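Local coordinates for protein C-glycoside 3-oxidase (Microbacterium trichothecenolyticum, PDB 7DVE) that uses FAD to oxidise the C3 hydroxyl of the sugar in C-glycosides such as isoorientin and mangiferin, passing the electrons to oxygen, at residues A[26-29]-A[30-34]; A[175-178]-A[179-183]; A[435-438]-A[439-443]. All blocks are in the same frame, centred on the assembly; numbering follows the deposited sequence.

The three contacts follow one another along the chain; none nests within or crosses another. Each is local and closes only a short turn of backbone. Contact 1 comes first, at the C-terminal end of helix 19-31, in the beta-alpha-beta unit that leads from strand 12-15 to strand 37-40. Contact 2 spans the short helix 176-183 and its N-cap; the helix lies on the large antiparallel sheet. Contact 3 leaves that same sheet at the end of strand 427-436 and turns toward the flavin. The contacts do not touch: even contacts 2 and 3 are about 16 Å apart at their nearest atoms. Contacts 1 and 3 lie on opposite sides of the chain's centre.

Contact 1 of 3, residues A[26-29]-A[30-34]; sequences RILS and ERASS
Glu30 reaches back one helical turn to Arg26. Its extended side chain brings OE2 to the edge of the guanidinium, near that group's plane, 2.7 Å from Arg26 NE. The bond is part of a salt bridge, but it is bent and weak as a hydrogen bond, with an N-H...O angle of 130°. The carboxylate and guanidinium planes stand 72° apart, so the two groups do not pair flat. Arg26 CG lies anti to the backbone N (chi1 -157°), and a bend at chi2 turns NE toward the acid. Glu30 OE2 also forms a salt bridge with Arg159, which would probably favour the charged form of the acid. The other oxygen, OE1, rests 3.7 Å from Ile27 CD1. A glutamine here would probably leave Arg26 and Arg159 without the negative charge between them. The backbone of Glu30 gives its N-H to Arg26 O at 3.0 Å. Arg31 follows with a nearly straight bond from N to Ile27 O (2.9 Å). Ala32 is where helical geometry stops. Its N still reaches Leu28 O at 2.8 Å, and its CB lies 4.0 Å from Leu28 CD2. Leu28 also packs on Ile504 and Ala505 of helix 490-510. Ser33 brings CB 3.8 Å from Ser29 O, and its own carbonyl oxygen takes a hydrogen bond from Asn228. This is the last turn of the helix in a Rossmann-type beta-alpha-beta unit, whose second strand, 37-40, leads directly to the FAD-binding Glu41.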
loop_
_atom_site.group_PDB
_atom_site.type_symbol
_atom_site.label_atom_id
_atom_site.label_comp_id
_atom_site.label_asym_id
_atom_site.label_seq_id
_atom_site.Cartn_x
_atom_site.Cartn_y
_atom_site.Cartn_z
ATOM N N ARG A 26 4.775 -8.730 -13.482
ATOM C CA ARG A 26 5.664 -8.025 -14.401
ATOM C C ARG A 26 7.069 -8.617 -14.392
ATOM O O ARG A 26 7.698 -8.759 -15.455
ATOM C CB ARG A 26 5.717 -6.538 -14.078
ATOM C CG ARG A 26 6.149 -5.705 -15.309
ATOM C CD ARG A 26 7.487 -5.053 -15.068
ATOM N NE ARG A 26 7.892 -4.097 -16.088
ATOM C CZ ARG A 26 7.471 -2.842 -16.144
ATOM N NH1 ARG A 26 6.463 -2.418 -15.406
ATOM N NH2 ARG A 26 8.068 -1.995 -16.973
ATOM N N ILE A 27 7.589 -8.974 -13.212
ATOM C CA ILE A 27 8.946 -9.502 -13.189
ATOM C C ILE A 27 8.999 -10.859 -13.851
ATOM O O ILE A 27 10.001 -11.202 -14.483
ATOM C CB ILE A 27 9.519 -9.561 -11.765
ATOM C CG1 ILE A 27 9.545 -8.164 -11.157
ATOM C CG2 ILE A 27 10.940 -10.165 -11.797
ATOM C CD1 ILE A 27 10.711 -7.331 -11.696
ATOM N N LEU A 28 7.934 -11.652 -13.748
ATOM C CA LEU A 28 7.966 -12.920 -14.463
ATOM C C LEU A 28 7.712 -12.733 -15.955
ATOM O O LEU A 28 8.240 -13.506 -16.760
ATOM C CB LEU A 28 6.971 -13.915 -13.843
ATOM C CG LEU A 28 7.304 -14.334 -12.398
ATOM C CD1 LEU A 28 6.132 -14.988 -11.669
ATOM C CD2 LEU A 28 8.549 -15.235 -12.362
ATOM N N SER A 29 6.948 -11.711 -16.361
ATOM C CA SER A 29 6.841 -11.439 -17.796
ATOM C C SER A 29 8.174 -10.977 -18.377
ATOM O O SER A 29 8.445 -11.206 -19.563
ATOM C CB SER A 29 5.755 -10.400 -18.074
ATOM O OG SER A 29 4.499 -10.826 -17.563
ATOM N N GLU A 30 9.025 -10.357 -17.555
ATOM C CA GLU A 30 10.364 -9.970 -18.006
ATOM C C GLU A 30 11.332 -11.159 -17.988
ATOM O O GLU A 30 11.847 -11.566 -19.033
ATOM C CB GLU A 30 10.901 -8.810 -17.149
ATOM C CG GLU A 30 10.324 -7.404 -17.479
ATOM C CD GLU A 30 10.655 -6.348 -16.407
ATOM O OE1 GLU A 30 11.213 -6.714 -15.349
ATOM O OE2 GLU A 30 10.349 -5.150 -16.610
ATOM N N ARG A 31 11.605 -11.732 -16.815
ATOM C CA ARG A 31 12.640 -12.765 -16.705
ATOM C C ARG A 31 12.159 -14.184 -17.013
ATOM O O ARG A 31 12.995 -15.088 -17.115
ATOM C CB ARG A 31 13.261 -12.759 -15.298
ATOM C CG ARG A 31 13.936 -11.443 -14.925
ATOM C CD ARG A 31 14.891 -11.614 -13.758
ATOM N NE ARG A 31 15.655 -10.399 -13.500
ATOM C CZ ARG A 31 16.743 -10.342 -12.742
ATOM N NH1 ARG A 31 17.230 -11.419 -12.151
ATOM N NH2 ARG A 31 17.347 -9.171 -12.561
ATOM N N ALA A 32 10.858 -14.424 -17.150
ATOM C CA ALA A 32 10.337 -15.789 -17.285
ATOM C C ALA A 32 9.192 -15.811 -18.291
ATOM O O ALA A 32 8.099 -16.309 -18.018
ATOM C CB ALA A 32 9.880 -16.332 -15.928
ATOM N N SER A 33 9.446 -15.252 -19.477
ATOM C CA SER A 33 8.404 -15.033 -20.477
ATOM C C SER A 33 7.769 -16.328 -20.963
ATOM O O SER A 33 6.733 -16.287 -21.635
ATOM C CB SER A 33 9.006 -14.280 -21.660
ATOM O OG SER A 33 9.789 -15.177 -22.430
ATOM N N SER A 34 8.378 -17.466 -20.654
ATOM C CA SER A 34 7.884 -18.772 -21.056
ATOM C C SER A 34 6.862 -19.356 -20.081
ATOM O O SER A 34 6.176 -20.327 -20.424
ATOM C CB SER A 34 9.079 -19.708 -21.160
ATOM O OG SER A 34 10.033 -19.304 -20.179
#

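Contact 2 of 3, residues A[175-178]-A[179-183]; sequences GIVR and ERLAA
Four successive i to i+4 backbone hydrogen bonds open helix 176-183, running from the N-H groups of Glu179, Arg180, Leu181 and Ala182 to the carbonyl oxygens of Gly175, Ile176, Val177 and Arg178. Gly175 sits at the N-cap with a positive phi of 88°. A CB at this backbone geometry would press on the carbonyl oxygen of the preceding residue. Gly175 O accepts from Glu179 N at 2.9 Å and also has Glu179 CB beside it at 3.2 Å. On the next position of the turn, Ile176 and Arg180 run side by side in the same direction. The Ile176 methyl CG2 lies over one face of the guanidinium, 3.4 Å from Arg180 NE and 3.7 Å from Arg180 CZ. Arg180 starts with CG anti to its carbonyl carbon (chi1 -76°) and then stays extended, which carries the flat group alongside the isoleucine. Its far end is fixed by backbone oxygens: NH1 bonds to Arg308 O and Ile426 O, and NH2 makes a weak bond to Asp309 O. The charged group is therefore held by several carbonyls while its face is covered by a methyl. The helix lies on the large antiparallel sheet that accompanies the FAD-binding domain in GMC oxidoreductases. Val177 and Leu181, one turn apart and both buried, form its apolar side. They point the same way, with Val177 CG1 4.0 Å from Leu181 CD1. Both touch Val345 of strand 341-347, Val177 also meets Thr331 and Met307, and Leu181 meets Val333. Leu181 CG packs 3.3 Å from Val177 O. Further along the turn, Ala182 CB closes on Arg178 O at 3.3 Å.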
loop_
_atom_site.group_PDB
_atom_site.type_symbol
_atom_site.label_atom_id
_atom_site.label_comp_id
_atom_site.label_asym_id
_atom_site.label_seq_id
_atom_site.Cartn_x
_atom_site.Cartn_y
_atom_site.Cartn_z
ATOM N N GLY A 175 8.537 24.573 -4.867
ATOM C CA GLY A 175 9.638 24.854 -3.977
ATOM C C GLY A 175 9.332 25.726 -2.774
ATOM O O GLY A 175 10.200 25.855 -1.902
ATOM N N ILE A 176 8.142 26.326 -2.689
ATOM C CA ILE A 176 7.839 27.222 -1.572
ATOM C C ILE A 176 7.843 26.456 -0.253
ATOM O O ILE A 176 8.418 26.900 0.750
ATOM C CB ILE A 176 6.486 27.920 -1.795
ATOM C CG1 ILE A 176 6.573 28.891 -2.967
ATOM C CG2 ILE A 176 6.086 28.674 -0.543
ATOM C CD1 ILE A 176 5.313 29.713 -3.150
ATOM N N VAL A 177 7.186 25.298 -0.231
ATOM C CA VAL A 177 7.053 24.533 1.002
ATOM C C VAL A 177 8.405 23.987 1.427
ATOM O O VAL A 177 8.794 24.085 2.602
ATOM C CB VAL A 177 6.022 23.411 0.814
ATOM C CG1 VAL A 177 6.129 22.379 1.939
ATOM C CG2 VAL A 177 4.646 24.004 0.746
ATOM N N ARG A 178 9.136 23.414 0.465
ATOM C CA ARG A 178 10.474 22.880 0.713
ATOM C C ARG A 178 11.418 23.968 1.222
ATOM O O ARG A 178 12.187 23.741 2.160
ATOM C CB ARG A 178 10.996 22.232 -0.577
ATOM C CG ARG A 178 12.189 21.325 -0.399
ATOM C CD ARG A 178 12.582 20.629 -1.713
ATOM N NE ARG A 178 13.127 21.516 -2.745
ATOM C CZ ARG A 178 12.459 21.933 -3.818
ATOM N NH1 ARG A 178 11.162 21.683 -3.975
ATOM N NH2 ARG A 178 13.106 22.627 -4.755
ATOM N N GLU A 179 11.342 25.164 0.642
ATOM C CA GLU A 179 12.158 26.291 1.097
ATOM C C GLU A 179 11.861 26.635 2.551
ATOM O O GLU A 179 12.777 26.788 3.382
ATOM C CB GLU A 179 11.865 27.505 0.222
ATOM C CG GLU A 179 13.037 28.202 -0.380
ATOM C CD GLU A 179 12.574 29.330 -1.301
ATOM O OE1 GLU A 179 13.440 29.970 -1.958
ATOM O OE2 GLU A 179 11.346 29.588 -1.338
ATOM N N ARG A 180 10.573 26.788 2.869
ATOM C CA ARG A 180 10.193 27.205 4.210
ATOM C C ARG A 180 10.565 26.149 5.245
ATOM O O ARG A 180 10.994 26.487 6.355
ATOM C CB ARG A 180 8.705 27.529 4.237
ATOM C CG ARG A 180 8.419 28.862 3.592
ATOM C CD ARG A 180 6.940 29.110 3.412
ATOM N NE ARG A 180 6.728 30.143 2.411
ATOM C CZ ARG A 180 5.657 30.921 2.357
ATOM N NH1 ARG A 180 4.654 30.774 3.211
ATOM N NH2 ARG A 180 5.590 31.867 1.422
ATOM N N LEU A 181 10.443 24.865 4.897
ATOM C CA LEU A 181 10.819 23.814 5.842
ATOM C C LEU A 181 12.329 23.761 6.023
ATOM O O LEU A 181 12.825 23.659 7.151
ATOM C CB LEU A 181 10.291 22.465 5.364
ATOM C CG LEU A 181 8.771 22.391 5.384
ATOM C CD1 LEU A 181 8.337 21.014 4.954
ATOM C CD2 LEU A 181 8.266 22.724 6.781
ATOM N N ALA A 182 13.080 23.831 4.919
ATOM C CA ALA A 182 14.533 23.816 5.008
ATOM C C ALA A 182 15.031 24.939 5.896
ATOM O O ALA A 182 16.031 24.776 6.597
ATOM C CB ALA A 182 15.146 23.923 3.604
ATOM N N ALA A 183 14.341 26.080 5.886
ATOM C CA ALA A 183 14.743 27.197 6.742
ATOM C C ALA A 183 14.875 26.786 8.206
ATOM O O ALA A 183 15.784 27.244 8.904
ATOM C CB ALA A 183 13.733 28.341 6.621
#

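Contact 3 of 3, residues A[435-438]-A[439-443]; sequences FVMP and LGASL. With FAD (flavin-adenine dinucleotide), chain C.
Met437 starts its contact with Ala441 at CB, where the two CB atoms meet at 3.5 Å. From there CG leads out beside the backbone N, anti to the carbonyl carbon (chi1 -70°). The chain bends at chi2 and again at chi3. Met437 SD lies in the plane of the Phe435 ring, at its edge, 3.6 Å from Phe435 CD2. The second bend brings the tip back, and Met437 CE ends 4.1 Å from Ala441 CB. The one alanine methyl thus meets both ends of the methionine. The same side chain also touches Gln300 and Val302 of the neighbouring strand 300-307. Between Met437 and Ala441 the backbone makes a type II beta turn, from Pro438 to Ala441. Ala441 N closes it with a hydrogen bond to Pro438 O, 2.9 Å long and in the carbonyl plane. Gly440 fills the third position of the turn with a positive phi of 93°, where a CB would collide with the carbonyl oxygen before it. A type I turn from Gly440 to Leu443 follows at once. The paired turns carry the chain from the antiparallel sheet to the flavin of this GMC oxidoreductase. Asp297 holds them by bonding to Gly440 N through OD2 and to Ser442 OG through OD1. At the end of the second turn, Leu443 CD1 lies over the face of the isoalloxazine, on its dimethyl side, 3.3 Å from FAD C8 and 3.5 Å from FAD C8M. The next residue is His444, the probable proton acceptor, whose backbone N is bonded to Ser442 OG.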
loop_
_atom_site.group_PDB
_atom_site.type_symbol
_atom_site.label_atom_id
_atom_site.label_comp_id
_atom_site.label_asym_id
_atom_site.label_seq_id
_atom_site.Cartn_x
_atom_site.Cartn_y
_atom_site.Cartn_z
ATOM N N PHE A 435 -4.590 16.674 14.787
ATOM C CA PHE A 435 -5.584 15.637 15.064
ATOM C C PHE A 435 -4.945 14.260 14.930
ATOM O O PHE A 435 -4.339 13.956 13.897
ATOM C CB PHE A 435 -6.772 15.757 14.093
ATOM C CG PHE A 435 -7.919 14.803 14.374
ATOM C CD1 PHE A 435 -8.800 15.042 15.415
ATOM C CD2 PHE A 435 -8.155 13.707 13.555
ATOM C CE1 PHE A 435 -9.897 14.185 15.663
ATOM C CE2 PHE A 435 -9.254 12.839 13.798
ATOM C CZ PHE A 435 -10.122 13.084 14.852
ATOM N N VAL A 436 -5.101 13.417 15.948
ATOM C CA VAL A 436 -4.633 12.032 15.842
ATOM C C VAL A 436 -5.749 11.209 15.191
ATOM O O VAL A 436 -6.807 11.018 15.785
ATOM C CB VAL A 436 -4.243 11.446 17.213
ATOM C CG1 VAL A 436 -3.655 10.029 17.038
ATOM C CG2 VAL A 436 -3.224 12.338 17.933
ATOM N N MET A 437 -5.508 10.704 13.974
ATOM C CA MET A 437 -6.516 9.930 13.250
ATOM C C MET A 437 -6.837 8.631 14.002
ATOM O O MET A 437 -6.033 8.154 14.784
ATOM C CB MET A 437 -6.009 9.594 11.850
ATOM C CG MET A 437 -5.903 10.776 10.880
ATOM S SD MET A 437 -7.436 11.655 10.677
ATOM C CE MET A 437 -8.434 10.398 9.876
ATOM N N PRO A 438 -8.008 8.036 13.790
ATOM C CA PRO A 438 -8.284 6.747 14.441
ATOM C C PRO A 438 -7.377 5.646 13.899
ATOM O O PRO A 438 -7.031 5.612 12.712
ATOM C CB PRO A 438 -9.759 6.461 14.114
ATOM C CG PRO A 438 -10.203 7.505 13.158
ATOM C CD PRO A 438 -9.171 8.602 13.089
ATOM N N LEU A 439 -7.018 4.716 14.784
ATOM C CA LEU A 439 -6.062 3.685 14.421
ATOM C C LEU A 439 -6.557 2.901 13.215
ATOM O O LEU A 439 -7.753 2.628 13.080
ATOM C CB LEU A 439 -5.799 2.754 15.601
ATOM C CG LEU A 439 -5.220 3.541 16.779
ATOM C CD1 LEU A 439 -5.050 2.666 18.019
ATOM C CD2 LEU A 439 -3.908 4.199 16.394
ATOM N N GLY A 440 -5.620 2.564 12.326
ATOM C CA GLY A 440 -5.951 2.008 11.036
ATOM C C GLY A 440 -6.063 3.039 9.938
ATOM O O GLY A 440 -6.034 2.672 8.755
ATOM N N ALA A 441 -6.168 4.320 10.288
ATOM C CA ALA A 441 -6.362 5.348 9.283
ATOM C C ALA A 441 -5.199 5.442 8.303
ATOM O O ALA A 441 -5.413 5.872 7.177
ATOM C CB ALA A 441 -6.577 6.698 9.951
ATOM N N SER A 442 -3.980 5.040 8.693
ATOM C CA SER A 442 -2.845 5.160 7.778
ATOM C C SER A 442 -2.963 4.236 6.570
ATOM O O SER A 442 -2.316 4.491 5.554
ATOM C CB SER A 442 -1.517 4.874 8.508
ATOM O OG SER A 442 -1.330 3.486 8.741
ATOM N N LEU A 443 -3.780 3.181 6.660
ATOM C CA LEU A 443 -3.901 2.137 5.646
ATOM C C LEU A 443 -2.572 1.478 5.328
ATOM O O LEU A 443 -2.436 0.857 4.276
ATOM C CB LEU A 443 -4.526 2.658 4.360
ATOM C CG LEU A 443 -5.717 3.592 4.535
ATOM C CD1 LEU A 443 -5.823 4.444 3.287
ATOM C CD2 LEU A 443 -6.986 2.808 4.787
HETATM P PA FAD C . -3.807 -4.187 -2.148
HETATM O O1A FAD C . -4.873 -4.208 -1.117
HETATM O O2A FAD C . -3.413 -2.889 -2.744
HETATM O O5B FAD C . -4.362 -5.220 -3.255
HETATM C C5B FAD C . -4.717 -6.546 -2.853
HETATM C C4B FAD C . -5.767 -7.099 -3.781
HETATM O O4B FAD C . -6.001 -8.467 -3.332
HETATM C C3B FAD C . -7.112 -6.367 -3.600
HETATM O O3B FAD C . -7.569 -5.937 -4.897
HETATM C C2B FAD C . -8.002 -7.494 -3.054
HETATM O O2B FAD C . -9.340 -7.403 -3.549
HETATM C C1B FAD C . -7.361 -8.737 -3.637
HETATM N N9A FAD C . -7.782 -9.967 -2.873
HETATM C C8A FAD C . -7.680 -10.035 -1.535
HETATM N N7A FAD C . -8.113 -11.236 -1.137
HETATM C C5A FAD C . -8.493 -11.920 -2.219
HETATM C C6A FAD C . -8.978 -13.162 -2.354
HETATM N N6A FAD C . -9.133 -13.860 -1.228
HETATM N N1A FAD C . -9.292 -13.689 -3.553
HETATM C C2A FAD C . -9.099 -12.896 -4.686
HETATM N N3A FAD C . -8.576 -11.599 -4.524
HETATM C C4A FAD C . -8.285 -11.139 -3.296
HETATM N N1 FAD C . 0.555 3.773 0.160
HETATM C C2 FAD C . 1.795 4.362 -0.019
HETATM O O2 FAD C . 2.781 3.635 -0.010
HETATM N N3 FAD C . 1.901 5.752 -0.188
HETATM C C4 FAD C . 0.735 6.549 -0.227
HETATM O O4 FAD C . 0.840 7.767 -0.400
HETATM C C4X FAD C . -0.502 5.940 -0.046
HETATM N N5 FAD C . -1.656 6.652 -0.014
HETATM C C5X FAD C . -2.853 5.997 0.027
HETATM C C6 FAD C . -4.066 6.704 -0.081
HETATM C C7 FAD C . -5.297 6.059 -0.101
HETATM C C7M FAD C . -6.614 6.867 -0.231
HETATM C C8 FAD C . -5.338 4.667 -0.001
HETATM C C8M FAD C . -6.696 3.940 -0.018
HETATM C C9 FAD C . -4.138 3.953 0.116
HETATM C C9A FAD C . -2.892 4.607 0.138
HETATM N N10 FAD C . -1.732 3.924 0.270
HETATM C C10 FAD C . -0.564 4.556 0.139
HETATM C "C1'" FAD C . -1.682 2.457 0.529
HETATM C "C2'" FAD C . -1.469 1.580 -0.712
HETATM O "O2'" FAD C . -2.638 1.679 -1.542
HETATM C "C3'" FAD C . -1.170 0.103 -0.292
HETATM O "O3'" FAD C . 0.026 0.054 0.499
HETATM C "C4'" FAD C . -0.909 -0.781 -1.513
HETATM O "O4'" FAD C . -2.031 -0.736 -2.381
HETATM C "C5'" FAD C . -0.673 -2.253 -1.074
HETATM O "O5'" FAD C . -0.648 -3.121 -2.225
HETATM P P FAD C . -0.982 -4.703 -2.163
HETATM O O1P FAD C . -1.118 -5.300 -3.520
HETATM O O2P FAD C . 0.005 -5.268 -1.218
HETATM O O3P FAD C . -2.479 -4.888 -1.576
#